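Local coordinates for amino acid ABC transporter, binding protein (Thermus thermophilus, PDB 3VV5), which binds the lysine analogue L-thialysine as the periplasmic substrate-binding component of an ABC transporter, and probably delivers it for uptake, at residues P47-F52 with D189-K194; N67-R72 with A237-D242; R78-S83 with G94-V99; G141-V146 with G181-W186. All blocks are in the same frame, centred on the assembly; numbering follows the deposited sequence.

Contact 1: residues P47-F52 with D189-K194; sequences PPFNYF and DRFVAK. With SLZ (L-thialysine), chain C.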
# COMPACT_ATOMS: atom_id res chain seq x y z
N PRO A 47 -8.31 -0.75 1.21
CA PRO A 47 -8.61 -1.76 2.22
C PRO A 47 -7.97 -3.10 1.80
O PRO A 47 -8.00 -3.44 0.60
CB PRO A 47 -10.14 -1.87 2.16
CG PRO A 47 -10.48 -1.50 0.72
CD PRO A 47 -9.50 -0.41 0.39
N PRO A 48 -7.48 -3.89 2.77
CA PRO A 48 -7.55 -3.72 4.24
C PRO A 48 -6.31 -3.08 4.85
O PRO A 48 -6.14 -3.12 6.06
CB PRO A 48 -7.66 -5.18 4.72
CG PRO A 48 -6.79 -5.92 3.73
CD PRO A 48 -7.06 -5.26 2.40
N PHE A 49 -5.45 -2.48 4.03
CA PHE A 49 -4.18 -1.90 4.51
C PHE A 49 -4.34 -0.53 5.17
O PHE A 49 -3.84 -0.30 6.29
CB PHE A 49 -3.17 -1.84 3.36
CG PHE A 49 -2.70 -3.19 2.93
CD1 PHE A 49 -1.77 -3.88 3.72
CD2 PHE A 49 -3.21 -3.80 1.79
CE1 PHE A 49 -1.35 -5.15 3.37
CE2 PHE A 49 -2.78 -5.09 1.42
CZ PHE A 49 -1.84 -5.76 2.21
N ASN A 50 -5.01 0.38 4.46
CA ASN A 50 -5.29 1.72 4.99
C ASN A 50 -6.55 2.26 4.31
O ASN A 50 -6.59 2.40 3.09
CB ASN A 50 -4.09 2.69 4.83
CG ASN A 50 -3.67 2.92 3.35
OD1 ASN A 50 -4.16 3.84 2.68
ND2 ASN A 50 -2.74 2.10 2.87
N TYR A 51 -7.57 2.54 5.11
CA TYR A 51 -8.89 2.84 4.54
C TYR A 51 -9.75 3.47 5.61
O TYR A 51 -9.52 3.28 6.80
CB TYR A 51 -9.57 1.59 3.94
CG TYR A 51 -10.02 0.58 4.97
CD1 TYR A 51 -11.36 0.57 5.43
CD2 TYR A 51 -9.12 -0.34 5.53
CE1 TYR A 51 -11.79 -0.34 6.40
CE2 TYR A 51 -9.54 -1.28 6.54
CZ TYR A 51 -10.88 -1.26 6.95
OH TYR A 51 -11.33 -2.13 7.92
N PHE A 52 -10.75 4.21 5.18
CA PHE A 52 -11.74 4.72 6.11
C PHE A 52 -12.87 3.72 6.24
O PHE A 52 -13.49 3.34 5.24
CB PHE A 52 -12.29 6.08 5.64
CG PHE A 52 -11.32 7.20 5.81
CD1 PHE A 52 -11.26 7.91 7.01
CD2 PHE A 52 -10.45 7.55 4.78
CE1 PHE A 52 -10.36 8.95 7.19
CE2 PHE A 52 -9.56 8.62 4.93
CZ PHE A 52 -9.50 9.31 6.15
N ASP A 189 -3.08 -5.44 -5.72
CA ASP A 189 -2.42 -6.22 -4.68
C ASP A 189 -3.18 -7.51 -4.38
O ASP A 189 -4.41 -7.50 -4.28
CB ASP A 189 -2.32 -5.36 -3.43
CG ASP A 189 -1.70 -6.10 -2.28
OD1 ASP A 189 -0.45 -5.99 -2.08
OD2 ASP A 189 -2.47 -6.77 -1.56
N ARG A 190 -2.43 -8.60 -4.16
CA ARG A 190 -3.04 -9.92 -3.96
C ARG A 190 -3.95 -10.00 -2.73
O ARG A 190 -5.00 -10.63 -2.77
CB ARG A 190 -1.96 -11.02 -3.90
CG ARG A 190 -0.92 -10.84 -2.78
CD ARG A 190 0.15 -11.94 -2.79
NE ARG A 190 -0.43 -13.24 -2.45
CZ ARG A 190 0.11 -14.41 -2.76
NH1 ARG A 190 1.27 -14.47 -3.41
NH2 ARG A 190 -0.50 -15.53 -2.41
N PHE A 191 -3.54 -9.35 -1.64
CA PHE A 191 -4.37 -9.31 -0.43
C PHE A 191 -5.59 -8.40 -0.60
O PHE A 191 -6.65 -8.69 -0.06
CB PHE A 191 -3.55 -8.86 0.78
CG PHE A 191 -2.41 -9.77 1.11
CD1 PHE A 191 -2.65 -11.01 1.73
CD2 PHE A 191 -1.10 -9.41 0.81
CE1 PHE A 191 -1.60 -11.88 2.03
CE2 PHE A 191 -0.03 -10.27 1.10
CZ PHE A 191 -0.29 -11.51 1.71
N VAL A 192 -5.43 -7.29 -1.31
CA VAL A 192 -6.61 -6.46 -1.55
C VAL A 192 -7.61 -7.13 -2.47
O VAL A 192 -8.81 -7.05 -2.21
CB VAL A 192 -6.36 -4.90 -1.80
CG1 VAL A 192 -4.93 -4.45 -1.65
CG2 VAL A 192 -7.13 -4.31 -3.04
N ALA A 193 -7.13 -7.83 -3.50
CA ALA A 193 -8.00 -8.62 -4.38
C ALA A 193 -8.77 -9.68 -3.59
O ALA A 193 -9.98 -9.82 -3.74
CB ALA A 193 -7.17 -9.30 -5.48
N LYS A 194 -8.05 -10.42 -2.76
CA LYS A 194 -8.63 -11.53 -2.00
C LYS A 194 -9.74 -11.00 -1.09
O LYS A 194 -10.83 -11.57 -1.04
CB LYS A 194 -7.54 -12.24 -1.19
CG LYS A 194 -7.95 -13.55 -0.53
CD LYS A 194 -6.73 -14.41 -0.11
CE LYS A 194 -5.84 -14.76 -1.32
NZ LYS A 194 -5.08 -16.05 -1.14
N SLZ C . 1.64 -1.46 -3.86
CA SLZ C . 1.18 -0.22 -4.54
CB SLZ C . 0.57 0.77 -3.51
SG SLZ C . -1.25 1.02 -3.45
CD SLZ C . -1.23 2.21 -2.07
CE SLZ C . -2.56 2.88 -1.70
NZ SLZ C . -2.52 3.24 -0.27
C SLZ C . 2.45 0.43 -5.07
O SLZ C . 2.34 1.19 -6.05
OXT SLZ C . 3.52 0.16 -4.48
O HOH W 1 -9.97 -4.95 -0.68
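A cis peptide bond joins P47 to P48, and the carbonyl oxygen of this Pro-Pro turn meets the first turn of helix 190-200, with P47 O lying 3.3 Å from V192 CB. Water 1 bridges the same place, donating to P47 O at 2.8 Å and to V192 O. V192 CG1 nearly eclipses its own backbone N (chi1 -5°), an unusual rotation that sets this methyl at the edge of the F49 ring, 3.8 Å from F49 CE2. The ring also brings CE2 to within 3.4 Å of D189 OD2, close to the ring plane, so a positively polarised C-H edge faces the carboxylate; the two planes stand 83° apart. F191 adds its CB, 3.8 Å from F49 CZ.

D189 is the N-cap of the helix. Its OD2 accepts from V192 N (3.0 Å, 154°) through the anti lone pair, with a weak second bond from F191 N, while OD1 is taken by T122. The oxygen facing F49 is thus the one that caps the helix. After the turn, F49 and N50 form a classic beta bulge opposite F46. N50 ND2 comes within 3.3 Å of the L-thialysine NZ, and E62 and G44 hold the N50 amide, so the turn leads directly into the ligand pocket.

Around the contact, Y120 stacks on F49, F253 of helix 244-253 meets the rings of F49 and F191, and W252 packs on P48. F61 and E62 of helix 61-72 touch F49, and strand 120-129 lies against F191 through T122.

Contact 2: residues N67-R72 with A237-D242; sequences NAIAER and AELMQD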
# COMPACT_ATOMS: atom_id res chain seq x y z
N ASN A 67 0.26 3.02 14.33
CA ASN A 67 -0.10 3.37 15.72
C ASN A 67 0.82 2.68 16.75
O ASN A 67 1.27 3.32 17.71
CB ASN A 67 -1.56 3.06 16.03
CG ASN A 67 -2.54 4.09 15.46
OD1 ASN A 67 -3.73 3.80 15.32
ND2 ASN A 67 -2.07 5.28 15.18
N ALA A 68 1.08 1.38 16.55
CA ALA A 68 1.95 0.59 17.44
C ALA A 68 3.39 1.12 17.44
O ALA A 68 4.04 1.18 18.48
CB ALA A 68 1.94 -0.90 17.03
N ILE A 69 3.88 1.48 16.25
CA ILE A 69 5.21 2.09 16.11
C ILE A 69 5.29 3.41 16.86
O ILE A 69 6.22 3.63 17.64
CB ILE A 69 5.57 2.30 14.62
CG1 ILE A 69 5.91 0.96 13.97
CG2 ILE A 69 6.73 3.29 14.48
CD1 ILE A 69 6.02 1.03 12.46
N ALA A 70 4.33 4.30 16.62
CA ALA A 70 4.26 5.57 17.35
C ALA A 70 4.26 5.35 18.87
O ALA A 70 4.99 6.04 19.61
CB ALA A 70 3.02 6.37 16.92
N GLU A 71 3.46 4.39 19.32
CA GLU A 71 3.33 4.08 20.74
C GLU A 71 4.63 3.59 21.36
O GLU A 71 5.03 4.04 22.45
CB GLU A 71 2.21 3.07 20.97
CG GLU A 71 0.83 3.71 20.90
CD GLU A 71 -0.28 2.70 20.62
OE1 GLU A 71 -0.09 1.49 20.88
OE2 GLU A 71 -1.36 3.15 20.15
N ARG A 72 5.31 2.68 20.67
CA ARG A 72 6.61 2.19 21.12
C ARG A 72 7.66 3.30 21.20
O ARG A 72 8.53 3.27 22.07
CB ARG A 72 7.11 1.04 20.24
CG ARG A 72 8.45 0.39 20.70
CD ARG A 72 8.45 -0.02 22.18
NE ARG A 72 9.65 -0.79 22.53
CZ ARG A 72 9.75 -2.10 22.39
NH1 ARG A 72 10.85 -2.73 22.72
NH2 ARG A 72 8.73 -2.79 21.92
N ALA A 237 11.49 -3.46 13.97
CA ALA A 237 12.21 -4.66 14.39
C ALA A 237 11.78 -5.11 15.79
O ALA A 237 11.60 -6.31 16.02
CB ALA A 237 13.72 -4.45 14.32
N GLU A 238 11.56 -4.15 16.68
CA GLU A 238 11.05 -4.45 18.04
C GLU A 238 9.63 -5.05 18.02
O GLU A 238 9.33 -5.97 18.79
CB GLU A 238 11.12 -3.21 18.94
CG GLU A 238 12.59 -2.87 19.36
CD GLU A 238 12.78 -1.52 20.05
OE1 GLU A 238 11.86 -0.69 20.03
OE2 GLU A 238 13.88 -1.28 20.63
N LEU A 239 8.77 -4.54 17.13
CA LEU A 239 7.40 -5.08 17.00
C LEU A 239 7.38 -6.50 16.45
O LEU A 239 6.52 -7.31 16.83
CB LEU A 239 6.52 -4.19 16.09
CG LEU A 239 6.30 -2.72 16.45
CD1 LEU A 239 5.11 -2.14 15.70
CD2 LEU A 239 6.13 -2.52 17.90
N MET A 240 8.30 -6.79 15.54
CA MET A 240 8.40 -8.14 15.01
C MET A 240 8.90 -9.13 16.07
O MET A 240 8.45 -10.28 16.11
CB MET A 240 9.28 -8.16 13.77
CG MET A 240 8.59 -7.58 12.56
SD MET A 240 9.72 -7.58 11.16
CE MET A 240 9.58 -9.26 10.60
N GLN A 241 9.78 -8.67 16.94
CA GLN A 241 10.33 -9.54 18.00
C GLN A 241 9.32 -9.78 19.14
O GLN A 241 9.20 -10.91 19.63
CB GLN A 241 11.67 -8.98 18.52
CG GLN A 241 11.91 -9.19 20.03
CD GLN A 241 13.37 -9.31 20.45
OE1 GLN A 241 13.67 -9.89 21.49
NE2 GLN A 241 14.28 -8.75 19.65
N ASP A 242 8.59 -8.75 19.56
CA ASP A 242 7.82 -8.83 20.79
C ASP A 242 6.41 -9.40 20.65
O ASP A 242 5.67 -9.49 21.64
CB ASP A 242 7.83 -7.48 21.53
CG ASP A 242 6.92 -6.43 20.88
OD1 ASP A 242 6.11 -6.77 19.99
OD2 ASP A 242 7.03 -5.24 21.29
O HOH W 2 10.77 -5.85 21.61
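A salt-bridge network of R72, E238 and D242 spans two helices, 61-72 and 226-242, that cross at 102° with their local axes 10.5 Å apart. R72 reaches across with CG anti to its own backbone N (chi1 -176°) and a bend at chi2, which lays the guanidinium alongside the second helix. E238 OE1 sits over one face of that group, 3.3 Å from R72 NE, with the carboxylate and guanidinium planes stacked 16° apart. No N-H points at this oxygen, so the attraction is between charges alone.

D242 approaches differently: its OD2 lies at the guanidinium edge, 3.0 Å from R72 NH2, in a salt bridge whose hydrogen bond is weak. Its other oxygen, OD1, accepts from T244 N at the start of the next helix. Water 2, also near the guanidinium plane, weakly accepts from R72 NH1 and donates to E238 O at 3.2 Å. Replacing E238 by an alanine removes the carboxylate from the guanidinium face, which would probably leave R72 with D242 as its countercharge in this contact and freer to swing.

Beneath the charges, L239 CD1 touches both A68 CB (3.7 Å) and I69 CG1 (3.6 Å), and the L239 and I69 side chains cross at about a right angle. T244 and I248 of helix 244-253 cover A68, and L232 and A235 pack on I69. The result is a near-perpendicular helix-helix packing, with a buried leucine contact inside and a salt-bridge network on its exposed side.

Contact 3: residues R78-S83 with G94-V99; sequences RWIAQS and GRFDFV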
# COMPACT_ATOMS: atom_id res chain seq x y z
N ARG A 78 -0.59 11.47 14.46
CA ARG A 78 -1.54 12.35 13.79
C ARG A 78 -1.59 11.92 12.35
O ARG A 78 -0.59 12.04 11.63
CB ARG A 78 -1.06 13.80 13.80
CG ARG A 78 -2.17 14.83 13.92
CD ARG A 78 -3.30 14.67 12.88
NE ARG A 78 -4.16 15.86 12.88
CZ ARG A 78 -3.86 17.00 12.24
NH1 ARG A 78 -2.73 17.10 11.55
NH2 ARG A 78 -4.69 18.03 12.30
N TRP A 79 -2.73 11.42 11.91
CA TRP A 79 -2.80 10.86 10.57
C TRP A 79 -3.32 11.91 9.60
O TRP A 79 -4.26 12.66 9.91
CB TRP A 79 -3.72 9.63 10.55
CG TRP A 79 -3.14 8.43 11.25
CD1 TRP A 79 -3.24 8.13 12.58
CD2 TRP A 79 -2.36 7.37 10.65
NE1 TRP A 79 -2.58 6.94 12.84
CE2 TRP A 79 -2.03 6.46 11.68
CE3 TRP A 79 -1.91 7.11 9.34
CZ2 TRP A 79 -1.28 5.31 11.44
CZ3 TRP A 79 -1.17 5.95 9.10
CH2 TRP A 79 -0.85 5.07 10.15
N ILE A 80 -2.72 11.93 8.42
CA ILE A 80 -3.13 12.81 7.33
C ILE A 80 -3.36 11.94 6.10
O ILE A 80 -2.43 11.31 5.61
CB ILE A 80 -2.01 13.84 7.02
CG1 ILE A 80 -1.55 14.56 8.30
CG2 ILE A 80 -2.45 14.82 5.89
CD1 ILE A 80 -2.04 15.99 8.39
N ALA A 81 -4.60 11.91 5.62
CA ALA A 81 -5.00 11.10 4.48
C ALA A 81 -5.03 11.93 3.19
O ALA A 81 -5.77 12.87 3.10
CB ALA A 81 -6.38 10.48 4.72
N GLN A 82 -4.23 11.54 2.20
CA GLN A 82 -4.11 12.31 0.95
C GLN A 82 -4.14 11.37 -0.25
O GLN A 82 -3.89 10.17 -0.12
CB GLN A 82 -2.76 13.05 0.91
CG GLN A 82 -2.54 14.10 2.01
CD GLN A 82 -3.22 15.42 1.67
OE1 GLN A 82 -4.28 15.75 2.22
NE2 GLN A 82 -2.62 16.17 0.76
N SER A 83 -4.38 11.92 -1.44
CA SER A 83 -4.32 11.12 -2.66
C SER A 83 -2.97 10.37 -2.78
O SER A 83 -1.91 10.95 -2.52
CB SER A 83 -4.58 12.02 -3.88
OG SER A 83 -4.58 11.24 -5.07
N GLY A 94 7.89 17.90 3.65
CA GLY A 94 7.79 17.99 5.10
C GLY A 94 6.37 18.10 5.66
O GLY A 94 6.20 18.46 6.81
N ARG A 95 5.37 17.80 4.84
CA ARG A 95 3.96 17.80 5.26
C ARG A 95 3.68 16.74 6.33
O ARG A 95 2.88 16.95 7.25
CB ARG A 95 3.03 17.63 4.04
CG ARG A 95 1.53 17.46 4.36
CD ARG A 95 0.83 18.78 4.61
NE ARG A 95 -0.58 18.67 5.01
CZ ARG A 95 -1.61 18.53 4.17
NH1 ARG A 95 -1.41 18.44 2.87
NH2 ARG A 95 -2.85 18.47 4.64
N PHE A 96 4.36 15.60 6.23
CA PHE A 96 4.28 14.57 7.26
C PHE A 96 5.70 14.11 7.57
O PHE A 96 6.62 14.37 6.78
CB PHE A 96 3.45 13.34 6.84
CG PHE A 96 2.75 13.45 5.51
CD1 PHE A 96 1.45 13.95 5.42
CD2 PHE A 96 3.35 12.98 4.35
CE1 PHE A 96 0.78 14.00 4.19
CE2 PHE A 96 2.68 13.03 3.12
CZ PHE A 96 1.40 13.54 3.04
N ASP A 97 5.89 13.42 8.69
CA ASP A 97 7.21 12.92 9.08
C ASP A 97 7.55 11.59 8.42
O ASP A 97 8.70 11.34 8.03
CB ASP A 97 7.30 12.80 10.60
CG ASP A 97 7.04 14.10 11.29
OD1 ASP A 97 7.72 15.09 10.93
OD2 ASP A 97 6.15 14.15 12.17
N PHE A 98 6.54 10.73 8.29
CA PHE A 98 6.67 9.52 7.50
C PHE A 98 5.37 9.12 6.84
O PHE A 98 4.29 9.61 7.19
CB PHE A 98 7.32 8.35 8.27
CG PHE A 98 6.39 7.58 9.21
CD1 PHE A 98 5.83 6.35 8.82
CD2 PHE A 98 6.16 8.02 10.52
CE1 PHE A 98 5.00 5.60 9.70
CE2 PHE A 98 5.35 7.28 11.44
CZ PHE A 98 4.77 6.07 11.02
N VAL A 99 5.50 8.22 5.88
CA VAL A 99 4.36 7.73 5.13
C VAL A 99 4.30 6.20 5.29
O VAL A 99 5.33 5.52 5.18
CB VAL A 99 4.48 8.12 3.63
CG1 VAL A 99 3.44 7.39 2.76
CG2 VAL A 99 4.34 9.63 3.46
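I80 and Q82 lie against R95 and F96, where the chain returns from helix 87-92 to the sheet; strand 76-81, this helix and strand 98-100 form a beta-alpha-beta crossover whose strands flank strand 37-42. The F96 ring presents its edge: I80 CG2 is 3.7 Å from F96 CE1, I80 CB is 3.8 Å from F96 CD1, and Q82 CG reaches F96 CE1 at 4.0 Å. F96 holds a nearly eclipsed first torsion (chi1 -6°), which turns the ring back so that R95 CB lies over its centre on one face. With I80 CG1 anti to the carbonyl carbon, the other branch, CG2, is left to meet both partners.

R95 leaves with CG opposite its backbone N and bends at chi2 (82°), carrying the guanidinium across the I80 side chain at about a right angle. I80 CG2 sits over one guanidinium face, 3.9 Å from R95 NH2. Q82, bent at chi2, brings its amide beside the same group, with Q82 CD 3.7 Å from R95 NH1 and the two planes steeply inclined at 69°. Shortening Q82 to an alanine takes away both CG and the amide, which would probably leave the CE1-CZ edge of F96 less covered and the R95 guanidinium freer to turn. L87 and Q90 of the intervening helix also touch F96, and Q90 packs on Q82 and R95.

Chemically, one I80 methyl serves two unlike partners, the C-H edge of F96 and a face of the R95 cation; lying over that face, it leaves the in-plane N-H directions unblocked by I80.

Contact 4: residues G141-V146 with G181-W186; sequences GKVVGV and GRIDTW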
# COMPACT_ATOMS: atom_id res chain seq x y z
N GLY A 141 -4.61 -7.23 -26.49
CA GLY A 141 -5.90 -6.77 -27.06
C GLY A 141 -6.94 -6.44 -26.00
O GLY A 141 -8.12 -6.20 -26.31
N LYS A 142 -6.50 -6.39 -24.74
CA LYS A 142 -7.43 -6.21 -23.63
C LYS A 142 -7.30 -4.82 -23.01
O LYS A 142 -6.29 -4.13 -23.19
CB LYS A 142 -7.25 -7.32 -22.58
CG LYS A 142 -7.39 -8.72 -23.16
CD LYS A 142 -8.83 -9.03 -23.53
CE LYS A 142 -8.95 -10.34 -24.29
NZ LYS A 142 -10.40 -10.71 -24.39
N VAL A 143 -8.33 -4.43 -22.28
CA VAL A 143 -8.34 -3.13 -21.59
C VAL A 143 -8.04 -3.42 -20.11
O VAL A 143 -8.76 -4.17 -19.46
CB VAL A 143 -9.69 -2.42 -21.74
CG1 VAL A 143 -9.67 -1.05 -21.05
CG2 VAL A 143 -10.06 -2.26 -23.24
N VAL A 144 -6.98 -2.81 -19.59
CA VAL A 144 -6.55 -3.06 -18.22
C VAL A 144 -6.72 -1.81 -17.34
O VAL A 144 -6.34 -0.71 -17.75
CB VAL A 144 -5.09 -3.64 -18.18
CG1 VAL A 144 -4.58 -3.84 -16.76
CG2 VAL A 144 -5.03 -4.96 -18.92
N GLY A 145 -7.31 -1.98 -16.15
CA GLY A 145 -7.49 -0.88 -15.19
C GLY A 145 -6.48 -0.95 -14.04
O GLY A 145 -6.33 -2.00 -13.41
N VAL A 146 -5.81 0.18 -13.77
CA VAL A 146 -4.85 0.33 -12.64
C VAL A 146 -4.95 1.69 -11.96
O VAL A 146 -5.29 2.71 -12.59
CB VAL A 146 -3.38 0.21 -13.12
CG1 VAL A 146 -3.08 -1.20 -13.53
CG2 VAL A 146 -3.13 1.16 -14.28
N GLY A 181 -17.84 -4.11 -16.40
CA GLY A 181 -17.47 -4.62 -17.71
C GLY A 181 -16.83 -3.57 -18.59
O GLY A 181 -16.71 -3.76 -19.80
N ARG A 182 -16.40 -2.46 -17.98
CA ARG A 182 -15.76 -1.38 -18.73
C ARG A 182 -14.24 -1.57 -18.85
O ARG A 182 -13.57 -0.92 -19.67
CB ARG A 182 -16.14 -0.01 -18.15
CG ARG A 182 -17.61 0.04 -17.69
CD ARG A 182 -18.38 1.22 -18.26
NE ARG A 182 -18.02 2.49 -17.63
CZ ARG A 182 -18.67 3.05 -16.61
NH1 ARG A 182 -19.74 2.46 -16.07
NH2 ARG A 182 -18.24 4.22 -16.13
N ILE A 183 -13.70 -2.50 -18.07
CA ILE A 183 -12.34 -2.97 -18.30
C ILE A 183 -12.37 -4.49 -18.24
O ILE A 183 -13.28 -5.08 -17.65
CB ILE A 183 -11.33 -2.41 -17.28
CG1 ILE A 183 -11.70 -2.85 -15.85
CG2 ILE A 183 -11.25 -0.87 -17.35
CD1 ILE A 183 -10.68 -2.43 -14.81
N ASP A 184 -11.38 -5.12 -18.85
CA ASP A 184 -11.28 -6.59 -18.87
C ASP A 184 -10.58 -7.15 -17.63
O ASP A 184 -10.83 -8.29 -17.23
CB ASP A 184 -10.50 -7.04 -20.09
CG ASP A 184 -11.26 -6.85 -21.39
OD1 ASP A 184 -12.31 -7.52 -21.57
OD2 ASP A 184 -10.81 -6.04 -22.22
N THR A 185 -9.69 -6.35 -17.06
CA THR A 185 -8.75 -6.83 -16.06
C THR A 185 -8.35 -5.69 -15.12
O THR A 185 -8.17 -4.57 -15.56
CB THR A 185 -7.51 -7.45 -16.74
OG1 THR A 185 -7.87 -8.72 -17.30
CG2 THR A 185 -6.34 -7.66 -15.74
N TRP A 186 -8.23 -6.00 -13.83
CA TRP A 186 -7.76 -5.07 -12.81
C TRP A 186 -6.46 -5.64 -12.25
O TRP A 186 -6.42 -6.82 -11.90
CB TRP A 186 -8.85 -5.01 -11.72
CG TRP A 186 -8.54 -4.27 -10.45
CD1 TRP A 186 -7.82 -3.11 -10.29
CD2 TRP A 186 -9.02 -4.63 -9.14
NE1 TRP A 186 -7.84 -2.72 -8.95
CE2 TRP A 186 -8.55 -3.65 -8.24
CE3 TRP A 186 -9.79 -5.69 -8.66
CZ2 TRP A 186 -8.84 -3.71 -6.86
CZ3 TRP A 186 -10.06 -5.76 -7.29
CH2 TRP A 186 -9.59 -4.76 -6.41
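Strands 143-147 and 185-189 run parallel, with V144 paired to T185 and G145 to W186; G145 N donates to T185 O at 2.8 Å, and D184 N to V143 O at 2.9 Å, with a weak second donor in T185 N. They belong to the alpha/beta sheet of one of the two lobes of this solute-binding protein, where strand 164-168, helix 171-180 and strand 185-189 make a beta-alpha-beta crossover past the central strand 143-147.

V144 and T185 lie side by side on one face, V144 CG2 4.1 Å from T185 CB, and S128 is hydrogen-bonded to the T185 hydroxyl. I183 holds CG1 between its backbone N and carbonyl carbon (chi1 61°), which sends CD1 to 3.6 Å from G145 CA; a CB on G145 would run into I183 CD1, which probably explains the glycine. I183 CG2 meets V143 CG1 at 4.0 Å. The W186 indole turns its edge to G145 O, while its NE1 bonds to D171. K142 folds its aliphatic chain over the D184 carboxylate.

That carboxylate extends the backbone pairing by one more bond: V143 N points almost straight at D184 OD2 (3.0 Å, 172°), which accepts through its anti lone pair.

Overall arrangement
The four contacts spread over the two-lobed fold of a solute-binding protein. Contacts 2 and 3 lie in one lobe and contact 4 in the other, its centre about 39 Å from that of contact 2 and 31 Å from that of contact 3. Contact 1 bridges the lobes and holds N50 of the L-thialysine pocket. It touches contact 3 through F52 CZ and A81 CB (3.6 Å), and contact 4 through V192 CG2 and W186 CH2 (4.2 Å). N67 of contact 2 lies against W79 of contact 3. L-thialysine lies in the cleft between the lobes, about 10 Å from the side chain of Q82 and about 9 Å from that of W186.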